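Local structure of acylneuraminate lyase (4N4P) at residues A[10-15]-A[34-39]; A[24-29]-A[66-71]; A[260-263]-A[269-272]. The protein is an acylneuraminate lyase of the dihydrodipicolinate synthetase family, whose members are built on a TIM barrel. All coordinates share one frame; numbering follows the deposited sequence.

Contact 1: A[10-15]-A[34-39]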
ATOM      1  N   LEU A  10     -15.974   7.366  28.134  1.00  7.59           N
ATOM      2  CA  LEU A  10     -16.098   7.992  26.820  1.00  7.80           C
ATOM      3  C   LEU A  10     -15.665   9.448  26.806  1.00  7.74           C
ATOM      4  O   LEU A  10     -16.138  10.260  27.614  1.00  7.16           O
ATOM      5  CB  LEU A  10     -17.532   7.914  26.317  1.00  7.68           C
ATOM      6  CG  LEU A  10     -18.080   6.513  26.102  1.00  8.45           C
ATOM      7  CD1 LEU A  10     -19.552   6.653  25.632  1.00  7.59           C
ATOM      8  CD2 LEU A  10     -17.239   5.751  25.056  1.00  8.99           C
ATOM      9  N   PHE A  11     -14.797   9.758  25.845  1.00  7.07           N
ATOM     10  CA  PHE A  11     -14.291  11.114  25.597  1.00  7.24           C
ATOM     11  C   PHE A  11     -14.596  11.503  24.141  1.00  7.34           C
ATOM     12  O   PHE A  11     -13.778  11.236  23.266  1.00  7.57           O
ATOM     13  CB  PHE A  11     -12.778  11.134  25.774  1.00  7.26           C
ATOM     14  CG  PHE A  11     -12.324  11.038  27.210  1.00  8.80           C
ATOM     15  CD1 PHE A  11     -12.579   9.900  27.962  1.00 10.38           C
ATOM     16  CD2 PHE A  11     -11.658  12.096  27.797  1.00 10.70           C
ATOM     17  CE1 PHE A  11     -12.171   9.814  29.297  1.00 11.00           C
ATOM     18  CE2 PHE A  11     -11.210  12.024  29.132  1.00 11.73           C
ATOM     19  CZ  PHE A  11     -11.493  10.907  29.883  1.00 12.55           C
ATOM     20  N   PRO A  12     -15.733  12.166  23.883  1.00  7.54           N
ATOM     21  CA  PRO A  12     -15.956  12.699  22.539  1.00  7.31           C
ATOM     22  C   PRO A  12     -14.810  13.628  22.137  1.00  8.02           C
ATOM     23  O   PRO A  12     -14.298  14.431  22.959  1.00  8.44           O
ATOM     24  CB  PRO A  12     -17.255  13.519  22.682  1.00  8.30           C
ATOM     25  CG  PRO A  12     -17.366  13.788  24.199  1.00  8.70           C
ATOM     26  CD  PRO A  12     -16.819  12.546  24.813  1.00  6.95           C
ATOM     27  N   ALA A  13     -14.395  13.502  20.887  1.00  7.22           N
ATOM     28  CA  ALA A  13     -13.473  14.457  20.283  1.00  7.56           C
ATOM     29  C   ALA A  13     -14.308  15.649  19.828  1.00  8.21           C
ATOM     30  O   ALA A  13     -14.944  15.634  18.762  1.00  8.45           O
ATOM     31  CB  ALA A  13     -12.724  13.822  19.121  1.00  6.98           C
ATOM     32  N   MET A  14     -14.342  16.660  20.676  1.00  7.84           N
ATOM     33  CA  MET A  14     -15.304  17.753  20.558  1.00  9.06           C
ATOM     34  C   MET A  14     -15.166  18.518  19.256  1.00  8.59           C
ATOM     35  O   MET A  14     -14.071  18.839  18.866  1.00  8.63           O
ATOM     36  CB  MET A  14     -15.097  18.746  21.702  1.00  8.55           C
ATOM     37  CG  MET A  14     -16.311  19.663  21.886  1.00 10.76           C
ATOM     38  SD  MET A  14     -15.973  20.911  23.121  1.00 13.23           S
ATOM     39  CE  MET A  14     -15.043  22.107  22.186  1.00 10.88           C
ATOM     40  N   VAL A  15     -16.297  18.798  18.617  1.00  9.51           N
ATOM     41  CA  VAL A  15     -16.335  19.702  17.468  1.00  9.80           C
ATOM     42  C   VAL A  15     -16.108  21.139  17.952  1.00 10.25           C
ATOM     43  O   VAL A  15     -16.455  21.483  19.086  1.00 11.93           O
ATOM     44  CB  VAL A  15     -17.668  19.574  16.687  1.00  8.76           C
ATOM     45  CG1 VAL A  15     -17.773  18.166  16.102  1.00  9.57           C
ATOM     46  CG2 VAL A  15     -18.895  19.883  17.590  1.00 11.06           C
ATOM     47  N   ASN A  34     -21.784  21.825  27.500  1.00 10.64           N
ATOM     48  CA  ASN A  34     -22.936  21.432  28.307  1.00 10.98           C
ATOM     49  C   ASN A  34     -23.693  20.248  27.727  1.00 11.40           C
ATOM     50  O   ASN A  34     -24.147  19.386  28.467  1.00 12.32           O
ATOM     51  CB  ASN A  34     -23.906  22.607  28.521  1.00 11.17           C
ATOM     52  CG  ASN A  34     -23.309  23.746  29.353  1.00 14.35           C
ATOM     53  OD1 ASN A  34     -22.306  23.603  30.060  1.00 15.66           O
ATOM     54  ND2 ASN A  34     -23.970  24.905  29.283  1.00 18.64           N
ATOM     55  N   PHE A  35     -23.866  20.218  26.404  1.00 11.07           N
ATOM     56  CA  PHE A  35     -24.555  19.115  25.744  1.00 11.20           C
ATOM     57  C   PHE A  35     -23.808  17.795  26.025  1.00 10.72           C
ATOM     58  O   PHE A  35     -24.417  16.781  26.410  1.00 10.39           O
ATOM     59  CB  PHE A  35     -24.638  19.400  24.232  1.00 10.68           C
ATOM     60  CG  PHE A  35     -25.242  18.284  23.424  1.00 12.06           C
ATOM     61  CD1 PHE A  35     -26.603  18.016  23.484  1.00 11.67           C
ATOM     62  CD2 PHE A  35     -24.430  17.520  22.566  1.00 11.63           C
ATOM     63  CE1 PHE A  35     -27.164  16.992  22.704  1.00 12.38           C
ATOM     64  CE2 PHE A  35     -24.971  16.514  21.796  1.00 12.45           C
ATOM     65  CZ  PHE A  35     -26.342  16.249  21.857  1.00 13.84           C
ATOM     66  N   LEU A  36     -22.489  17.831  25.899  1.00 10.31           N
ATOM     67  CA  LEU A  36     -21.672  16.625  26.109  1.00 10.20           C
ATOM     68  C   LEU A  36     -21.743  16.148  27.560  1.00 10.88           C
ATOM     69  O   LEU A  36     -21.932  14.955  27.840  1.00 10.49           O
ATOM     70  CB  LEU A  36     -20.219  16.882  25.699  1.00 10.23           C
ATOM     71  CG  LEU A  36     -20.045  17.197  24.202  1.00  8.18           C
ATOM     72  CD1 LEU A  36     -18.575  17.448  23.850  1.00  8.87           C
ATOM     73  CD2 LEU A  36     -20.626  16.023  23.390  1.00  8.05           C
ATOM     74  N   VAL A  37     -21.602  17.086  28.489  1.00 11.05           N
ATOM     75  CA  VAL A  37     -21.647  16.751  29.910  1.00 11.84           C
ATOM     76  C   VAL A  37     -23.051  16.331  30.332  1.00 12.59           C
ATOM     77  O   VAL A  37     -23.216  15.318  30.996  1.00 11.85           O
ATOM     78  CB  VAL A  37     -21.174  17.948  30.777  1.00 11.56           C
ATOM     79  CG1 VAL A  37     -21.345  17.656  32.303  1.00 13.00           C
ATOM     80  CG2 VAL A  37     -19.697  18.316  30.437  1.00 10.24           C
ATOM     81  N   GLU A  38     -24.061  17.113  29.953  1.00 13.68           N
ATOM     82  CA  GLU A  38     -25.391  16.961  30.569  1.00 14.36           C
ATOM     83  C   GLU A  38     -26.318  16.026  29.830  1.00 14.85           C
ATOM     84  O   GLU A  38     -27.150  15.361  30.453  1.00 15.30           O
ATOM     85  CB  GLU A  38     -26.058  18.340  30.731  1.00 15.05           C
ATOM     86  CG  GLU A  38     -25.234  19.301  31.567  1.00 14.52           C
ATOM     87  CD  GLU A  38     -25.609  20.775  31.354  1.00 18.22           C
ATOM     88  OE1 GLU A  38     -26.710  21.066  30.838  1.00 20.78           O
ATOM     89  OE2 GLU A  38     -24.781  21.645  31.686  1.00 18.59           O
ATOM     90  N   LYS A  39     -26.197  15.979  28.497  1.00 14.09           N
ATOM     91  CA  LYS A  39     -27.092  15.173  27.679  1.00 13.53           C
ATOM     92  C   LYS A  39     -26.420  13.903  27.196  1.00 12.80           C
ATOM     93  O   LYS A  39     -27.022  12.830  27.246  1.00 13.41           O
ATOM     94  CB  LYS A  39     -27.610  15.952  26.454  1.00 13.39           C
ATOM     95  CG  LYS A  39     -28.520  17.141  26.814  1.00 15.01           C
ATOM     96  CD  LYS A  39     -29.795  16.656  27.512  1.00 21.33           C
ATOM     97  CE  LYS A  39     -30.747  17.827  27.735  1.00 24.56           C
ATOM     98  NZ  LYS A  39     -30.271  18.637  28.874  1.00 29.27           N
TER
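In this TIM barrel the first strand, 9-12, and the helix that follows it, 26-39, are the first beta-alpha unit, and Pro12, Met14 and Leu36 are where the helix rests on the barrel wall. Leu36 does all the touching from the helix side. Its two methyls divide the work: CD1 reaches both partners, while CD2 meets only the proline, so the branched tip spans the end of the strand and the loop just beyond it. Leu36 CD1 lies 3.9 Å from Pro12 CG, and Leu36 CD2 is nearly as close to the same CG at 4.0 Å. Pro12 CG thus faces the fork of the leucine, almost equally far from both methyls, and the two side chains run alongside each other, pointing opposite ways. Leu36 holds CG anti to its carbonyl carbon (chi1 -63°), with the side chain leading off the helix toward the strand. The backbones stay well apart, Pro12 CA and Leu36 CA being 7.8 Å from each other, and side chains fill the interval. All three touching residues are buried; Ile45 of the neighbouring strand 44-47 touches both Leu36 and Met14, and Asn213 of helix 212-227 touches Leu36 and Pro12. Met14 comes in at a slant to Leu36. Its CG stands anti to the backbone N (chi1 -163°), which brings this methylene to the leucine, while the bend at chi3 turns only the terminal methyl; the touching pair is Met14 CG and Leu36 CD1, 3.7 Å apart.

Contact 2: A[24-29]-A[66-71]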
ATOM      1  N   LEU A  24     -14.837  31.961  14.975  1.00 17.01           N
ATOM      2  CA  LEU A  24     -15.044  31.134  16.174  1.00 16.44           C
ATOM      3  C   LEU A  24     -16.330  31.542  16.882  1.00 16.55           C
ATOM      4  O   LEU A  24     -16.517  32.731  17.225  1.00 16.48           O
ATOM      5  CB  LEU A  24     -13.867  31.253  17.149  1.00 16.29           C
ATOM      6  CG  LEU A  24     -13.965  30.370  18.393  1.00 15.73           C
ATOM      7  CD1 LEU A  24     -13.993  28.888  18.001  1.00 15.12           C
ATOM      8  CD2 LEU A  24     -12.788  30.668  19.302  1.00 12.69           C
ATOM      9  N   HIS A  25     -17.226  30.584  17.098  1.00 15.48           N
ATOM     10  CA  HIS A  25     -18.482  30.879  17.789  1.00 15.84           C
ATOM     11  C   HIS A  25     -18.384  30.567  19.292  1.00 15.65           C
ATOM     12  O   HIS A  25     -18.638  29.438  19.735  1.00 14.06           O
ATOM     13  CB  HIS A  25     -19.664  30.172  17.131  1.00 15.89           C
ATOM     14  CG  HIS A  25     -20.987  30.565  17.708  1.00 17.99           C
ATOM     15  ND1 HIS A  25     -21.296  31.872  18.034  1.00 21.25           N
ATOM     16  CD2 HIS A  25     -22.081  29.833  18.001  1.00 18.74           C
ATOM     17  CE1 HIS A  25     -22.522  31.918  18.526  1.00 20.85           C
ATOM     18  NE2 HIS A  25     -23.021  30.694  18.513  1.00 19.94           N
ATOM     19  N   LYS A  26     -17.987  31.585  20.054  1.00 15.61           N
ATOM     20  CA  LYS A  26     -17.576  31.407  21.442  1.00 16.48           C
ATOM     21  C   LYS A  26     -18.703  30.873  22.300  1.00 16.28           C
ATOM     22  O   LYS A  26     -18.473  29.940  23.060  1.00 16.94           O
ATOM     23  CB  LYS A  26     -17.009  32.716  22.030  1.00 16.35           C
ATOM     24  CG  LYS A  26     -15.900  33.309  21.195  1.00 20.67           C
ATOM     25  CD  LYS A  26     -14.888  34.024  22.078  1.00 26.29           C
ATOM     26  CE  LYS A  26     -14.186  35.159  21.381  1.00 30.33           C
ATOM     27  NZ  LYS A  26     -14.575  36.424  22.070  1.00 33.43           N
ATOM     28  N   ALA A  27     -19.914  31.421  22.153  1.00 15.78           N
ATOM     29  CA  ALA A  27     -21.070  30.951  22.920  1.00 16.61           C
ATOM     30  C   ALA A  27     -21.390  29.505  22.588  1.00 16.66           C
ATOM     31  O   ALA A  27     -21.877  28.749  23.440  1.00 16.52           O
ATOM     32  CB  ALA A  27     -22.313  31.843  22.655  1.00 17.54           C
ATOM     33  N   GLY A  28     -21.151  29.131  21.331  1.00 15.39           N
ATOM     34  CA  GLY A  28     -21.376  27.746  20.906  1.00 15.80           C
ATOM     35  C   GLY A  28     -20.464  26.735  21.592  1.00 16.10           C
ATOM     36  O   GLY A  28     -20.877  25.600  21.862  1.00 14.99           O
ATOM     37  N   VAL A  29     -19.215  27.128  21.861  1.00 16.20           N
ATOM     38  CA  VAL A  29     -18.287  26.223  22.563  1.00 16.52           C
ATOM     39  C   VAL A  29     -18.907  25.819  23.908  1.00 16.59           C
ATOM     40  O   VAL A  29     -18.954  24.637  24.270  1.00 15.50           O
ATOM     41  CB  VAL A  29     -16.890  26.860  22.756  1.00 16.01           C
ATOM     42  CG1 VAL A  29     -16.019  25.979  23.659  1.00 15.65           C
ATOM     43  CG2 VAL A  29     -16.220  27.102  21.404  1.00 16.87           C
ATOM     44  N   MET A  66      -9.710  26.634  24.491  1.00 11.60           N
ATOM     45  CA  MET A  66      -9.242  25.979  25.719  1.00 11.42           C
ATOM     46  C   MET A  66      -9.822  26.666  26.957  1.00 12.10           C
ATOM     47  O   MET A  66     -10.232  25.998  27.929  1.00 11.28           O
ATOM     48  CB  MET A  66      -7.732  25.981  25.771  1.00 11.93           C
ATOM     49  CG  MET A  66      -7.085  25.059  24.736  1.00 11.09           C
ATOM     50  SD  MET A  66      -5.317  25.217  24.579  1.00 13.93           S
ATOM     51  CE  MET A  66      -4.742  24.508  26.135  1.00 11.49           C
ATOM     52  N   LYS A  67      -9.836  28.003  26.934  1.00 11.26           N
ATOM     53  CA  LYS A  67     -10.402  28.774  28.055  1.00 12.19           C
ATOM     54  C   LYS A  67     -11.887  28.542  28.202  1.00 11.75           C
ATOM     55  O   LYS A  67     -12.377  28.286  29.305  1.00 11.92           O
ATOM     56  CB  LYS A  67     -10.125  30.278  27.880  1.00 12.17           C
ATOM     57  CG  LYS A  67      -8.688  30.593  27.981  1.00 16.04           C
ATOM     58  CD  LYS A  67      -8.331  31.899  27.297  1.00 22.09           C
ATOM     59  CE  LYS A  67      -6.896  32.254  27.579  1.00 25.61           C
ATOM     60  NZ  LYS A  67      -6.658  32.326  29.061  1.00 28.01           N
ATOM     61  N   LEU A  68     -12.606  28.609  27.086  1.00 11.19           N
ATOM     62  CA  LEU A  68     -14.054  28.507  27.099  1.00 12.14           C
ATOM     63  C   LEU A  68     -14.503  27.132  27.555  1.00 11.21           C
ATOM     64  O   LEU A  68     -15.498  27.013  28.269  1.00 10.71           O
ATOM     65  CB  LEU A  68     -14.635  28.807  25.721  1.00 12.48           C
ATOM     66  CG  LEU A  68     -14.511  30.224  25.159  1.00 14.81           C
ATOM     67  CD1 LEU A  68     -14.891  30.212  23.675  1.00 15.24           C
ATOM     68  CD2 LEU A  68     -15.347  31.250  25.940  1.00 17.48           C
ATOM     69  N   VAL A  69     -13.759  26.102  27.155  1.00 10.64           N
ATOM     70  CA  VAL A  69     -14.111  24.742  27.555  1.00  9.99           C
ATOM     71  C   VAL A  69     -13.911  24.538  29.056  1.00 10.81           C
ATOM     72  O   VAL A  69     -14.785  23.982  29.753  1.00  9.80           O
ATOM     73  CB  VAL A  69     -13.310  23.676  26.753  1.00 10.22           C
ATOM     74  CG1 VAL A  69     -13.437  22.302  27.397  1.00  9.41           C
ATOM     75  CG2 VAL A  69     -13.822  23.624  25.301  1.00  9.20           C
ATOM     76  N   ALA A  70     -12.765  24.992  29.552  1.00 11.41           N
ATOM     77  CA  ALA A  70     -12.455  24.840  30.974  1.00 11.88           C
ATOM     78  C   ALA A  70     -13.480  25.587  31.827  1.00 13.41           C
ATOM     79  O   ALA A  70     -13.935  25.060  32.845  1.00 13.50           O
ATOM     80  CB  ALA A  70     -11.068  25.308  31.268  1.00 12.41           C
ATOM     81  N   GLU A  71     -13.858  26.788  31.385  1.00 13.33           N
ATOM     82  CA  GLU A  71     -14.941  27.566  32.011  1.00 14.45           C
ATOM     83  C   GLU A  71     -16.279  26.855  32.036  1.00 13.82           C
ATOM     84  O   GLU A  71     -16.872  26.667  33.103  1.00 14.79           O
ATOM     85  CB  GLU A  71     -15.073  28.944  31.338  1.00 15.01           C
ATOM     86  CG  GLU A  71     -13.857  29.818  31.600  1.00 20.57           C
ATOM     87  CD  GLU A  71     -13.920  31.174  30.905  1.00 25.49           C
ATOM     88  OE1 GLU A  71     -14.939  31.478  30.230  1.00 28.13           O
ATOM     89  OE2 GLU A  71     -12.932  31.930  31.044  1.00 29.39           O
TER
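Val29 and Leu68 meet at about a right angle, each pointing its CB toward the opposite helix, and the rest of the contact is arranged around them. Val29 divides its two methyls between different targets. Its CG1, anti to the backbone N (chi1 172°), reaches Leu68 CB at 3.8 Å and Val69 CG2 at 3.6 Å, thus bridging two consecutive residues of the second helix; Val29 CG2 instead faces the end of the leucine, 4.1 Å from Leu68 CD1. The two valines are also crossed nearly perpendicularly, touching methyl to methyl. The same Leu68 CD1 also reaches the first turn of the other helix, where it lies 3.7 Å from Lys26 CB and 3.6 Å from Lys26 O. The lysine runs across the leucine at roughly 90°: its CG and CD still brush Leu68 CD1, after which bends in the chain take the amine away from the second helix. Of the lysine side chain, the aliphatic part does the touching. Lys26 is exposed, while Val29 and Val69 are buried.

The segments belong to helices 26-39 and 59-73, the first two helices of the outer layer of the TIM barrel, around its strands, joined in sequence through strand 44-47. Leu24, before the first helix, packs on Asp61, Glu64 and Val65 of helix 59-73, and on the far side of that helix Met66 and Lys67 lie against helix 88-100.

Contact 3: A[260-263]-A[269-272]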
ATOM      1  N   ILE A 260     -26.459  17.469  13.746  1.00  8.46           N
ATOM      2  CA  ILE A 260     -27.189  16.700  14.763  1.00  9.52           C
ATOM      3  C   ILE A 260     -27.319  17.515  16.035  1.00 10.18           C
ATOM      4  O   ILE A 260     -28.398  17.607  16.615  1.00 10.72           O
ATOM      5  CB  ILE A 260     -26.565  15.309  14.991  1.00  9.20           C
ATOM      6  CG1 ILE A 260     -26.763  14.467  13.718  1.00  8.86           C
ATOM      7  CG2 ILE A 260     -27.201  14.618  16.235  1.00 11.25           C
ATOM      8  CD1 ILE A 260     -25.864  13.193  13.647  1.00  7.34           C
ATOM      9  N   MET A 261     -26.223  18.134  16.452  1.00 10.90           N
ATOM     10  CA  MET A 261     -26.280  19.012  17.612  1.00 11.27           C
ATOM     11  C   MET A 261     -27.268  20.147  17.406  1.00 11.62           C
ATOM     12  O   MET A 261     -28.107  20.376  18.287  1.00 12.26           O
ATOM     13  CB  MET A 261     -24.899  19.530  17.983  1.00 11.17           C
ATOM     14  CG  MET A 261     -24.024  18.427  18.534  1.00 11.00           C
ATOM     15  SD  MET A 261     -22.499  19.138  19.149  1.00 12.83           S
ATOM     16  CE  MET A 261     -21.499  17.677  19.473  1.00 13.08           C
ATOM     17  N   ARG A 262     -27.199  20.820  16.250  1.00 12.36           N
ATOM     18  CA  ARG A 262     -28.150  21.912  15.952  1.00 13.45           C
ATOM     19  C   ARG A 262     -29.595  21.450  16.024  1.00 13.47           C
ATOM     20  O   ARG A 262     -30.456  22.158  16.559  1.00 13.92           O
ATOM     21  CB  ARG A 262     -27.886  22.528  14.576  1.00 13.20           C
ATOM     22  CG  ARG A 262     -26.562  23.285  14.499  1.00 13.29           C
ATOM     23  CD  ARG A 262     -26.567  24.223  13.291  1.00 13.54           C
ATOM     24  NE  ARG A 262     -26.859  23.527  12.041  1.00 12.06           N
ATOM     25  CZ  ARG A 262     -25.954  22.881  11.298  1.00 13.22           C
ATOM     26  NH1 ARG A 262     -24.678  22.774  11.696  1.00 14.05           N
ATOM     27  NH2 ARG A 262     -26.339  22.292  10.171  1.00  9.69           N
ATOM     28  N   LEU A 263     -29.862  20.269  15.468  1.00 13.65           N
ATOM     29  CA  LEU A 263     -31.185  19.627  15.531  1.00 14.40           C
ATOM     30  C   LEU A 263     -31.649  19.431  16.978  1.00 14.55           C
ATOM     31  O   LEU A 263     -32.851  19.443  17.245  1.00 14.63           O
ATOM     32  CB  LEU A 263     -31.168  18.274  14.805  1.00 13.98           C
ATOM     33  CG  LEU A 263     -32.454  17.442  14.766  1.00 16.61           C
ATOM     34  CD1 LEU A 263     -33.534  18.195  13.967  1.00 15.72           C
ATOM     35  CD2 LEU A 263     -32.166  16.041  14.162  1.00 15.80           C
ATOM     36  N   GLY A 269     -22.952  25.410  15.399  1.00 13.02           N
ATOM     37  CA  GLY A 269     -22.385  26.123  14.254  1.00 12.55           C
ATOM     38  C   GLY A 269     -22.019  25.239  13.079  1.00 12.99           C
ATOM     39  O   GLY A 269     -22.652  24.206  12.853  1.00 12.87           O
ATOM     40  N   TYR A 270     -21.034  25.687  12.309  1.00 12.68           N
ATOM     41  CA  TYR A 270     -20.651  25.059  11.040  1.00 13.26           C
ATOM     42  C   TYR A 270     -19.168  24.753  10.990  1.00 12.15           C
ATOM     43  O   TYR A 270     -18.385  25.215  11.831  1.00 12.05           O
ATOM     44  CB  TYR A 270     -21.083  25.953   9.848  1.00 13.86           C
ATOM     45  CG  TYR A 270     -22.596  26.124   9.834  1.00 15.79           C
ATOM     46  CD1 TYR A 270     -23.392  25.301   9.047  1.00 18.47           C
ATOM     47  CD2 TYR A 270     -23.231  27.039  10.686  1.00 20.37           C
ATOM     48  CE1 TYR A 270     -24.777  25.406   9.061  1.00 22.24           C
ATOM     49  CE2 TYR A 270     -24.626  27.144  10.716  1.00 22.74           C
ATOM     50  CZ  TYR A 270     -25.382  26.326   9.894  1.00 22.42           C
ATOM     51  OH  TYR A 270     -26.753  26.426   9.907  1.00 28.16           O
ATOM     52  N   THR A 271     -18.780  23.968   9.994  1.00 12.84           N
ATOM     53  CA  THR A 271     -17.376  23.721   9.713  1.00 12.09           C
ATOM     54  C   THR A 271     -16.768  24.914   9.010  1.00 12.65           C
ATOM     55  O   THR A 271     -17.488  25.734   8.460  1.00 13.87           O
ATOM     56  CB  THR A 271     -17.186  22.461   8.839  1.00 12.30           C
ATOM     57  OG1 THR A 271     -17.872  22.614   7.582  1.00 11.00           O
ATOM     58  CG2 THR A 271     -17.754  21.250   9.578  1.00 11.03           C
ATOM     59  N   ARG A 272     -15.449  25.015   9.077  1.00 12.95           N
ATOM     60  CA  ARG A 272     -14.682  25.985   8.298  1.00 13.45           C
ATOM     61  C   ARG A 272     -14.241  25.416   6.964  1.00 13.93           C
ATOM     62  O   ARG A 272     -14.112  24.201   6.791  1.00 13.77           O
ATOM     63  CB  ARG A 272     -13.443  26.422   9.064  1.00 12.94           C
ATOM     64  CG  ARG A 272     -13.689  27.644   9.904  1.00 15.48           C
ATOM     65  CD  ARG A 272     -12.400  28.164  10.560  1.00 15.48           C
ATOM     66  NE  ARG A 272     -12.730  29.350  11.348  1.00 19.69           N
ATOM     67  CZ  ARG A 272     -11.969  29.857  12.322  1.00 21.07           C
ATOM     68  NH1 ARG A 272     -10.820  29.289  12.637  1.00 21.97           N
ATOM     69  NH2 ARG A 272     -12.363  30.942  12.981  1.00 22.69           N
TER
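Arg262 leaves helix 253-263 with its CB directed toward the loop segment 269-272, and its chain ends flat on the ring of Tyr270. CG stands anti to the carbonyl carbon, and the chain runs on extended to CD, which is the first atom to come near the loop: Arg262 CD is 3.9 Å from Gly269 O and 4.0 Å from Tyr270 OH. There the chain bends (chi3 -55°), turning the guanidinium over the edge of the aromatic ring. Arg262 NE lies closest to the phenol end, 3.6 Å from Tyr270 OH. Arg262 CZ comes next, with Tyr270 CE1 below it at 3.6 Å, over the centre of the guanidinium face. The two planes are only 19° apart, and the long axes of the side chains run across each other at about a right angle. The guanidinium is displaced toward the CE1-CZ bond of the tyrosine, so this is an off-centre cation-pi stack, with Arg262 CZ 4.1 Å from the Tyr270 ring centroid.

The contact lies outside the TIM barrel proper, among the C-terminal helices that follow helix 212-227, and fastens the end of helix 253-263 to the chain leading on to helix 280-294. Ile283 of that last helix also packs on Arg262, while the Tyr270 hydroxyl has weak hydrogen bonds with Asp280 and Lys20.

At the tip, Arg262 NH2 reaches out past the CE1 edge of the ring, 3.7 Å from Tyr270 CE1. NH1 does double duty: it overlies the ring face near its rim and donates to Gly269 O, which sits at the guanidinium edge, near its plane. The 2.7 Å separation of Arg262 NH1 and Gly269 O is short, but the N-H...O angle of 125° makes the hydrogen bond a bent, weak one.

In the fold
Contacts 1 and 2 share helix 26-39, using its later and earlier turns, with centres about 13 Å apart. Met14 joins them: its CE lies 3.7 Å from Val69 CG2, so the loop after the first strand also touches helix 59-73. Contact 3 belongs to the C-terminal helical part, its centre about 14 Å from that of contact 1 and 15 Å from that of contact 2. Met261 connects it to contact 1, with Met261 CG 3.9 Å from Phe35 CE2 and Met261 CE equally far from Val15 CG2. Toward contact 2, Arg272 NH2 lies 3.3 Å from Leu24 N, and the Arg272 guanidinium also forms a salt bridge with Asp61 of helix 59-73.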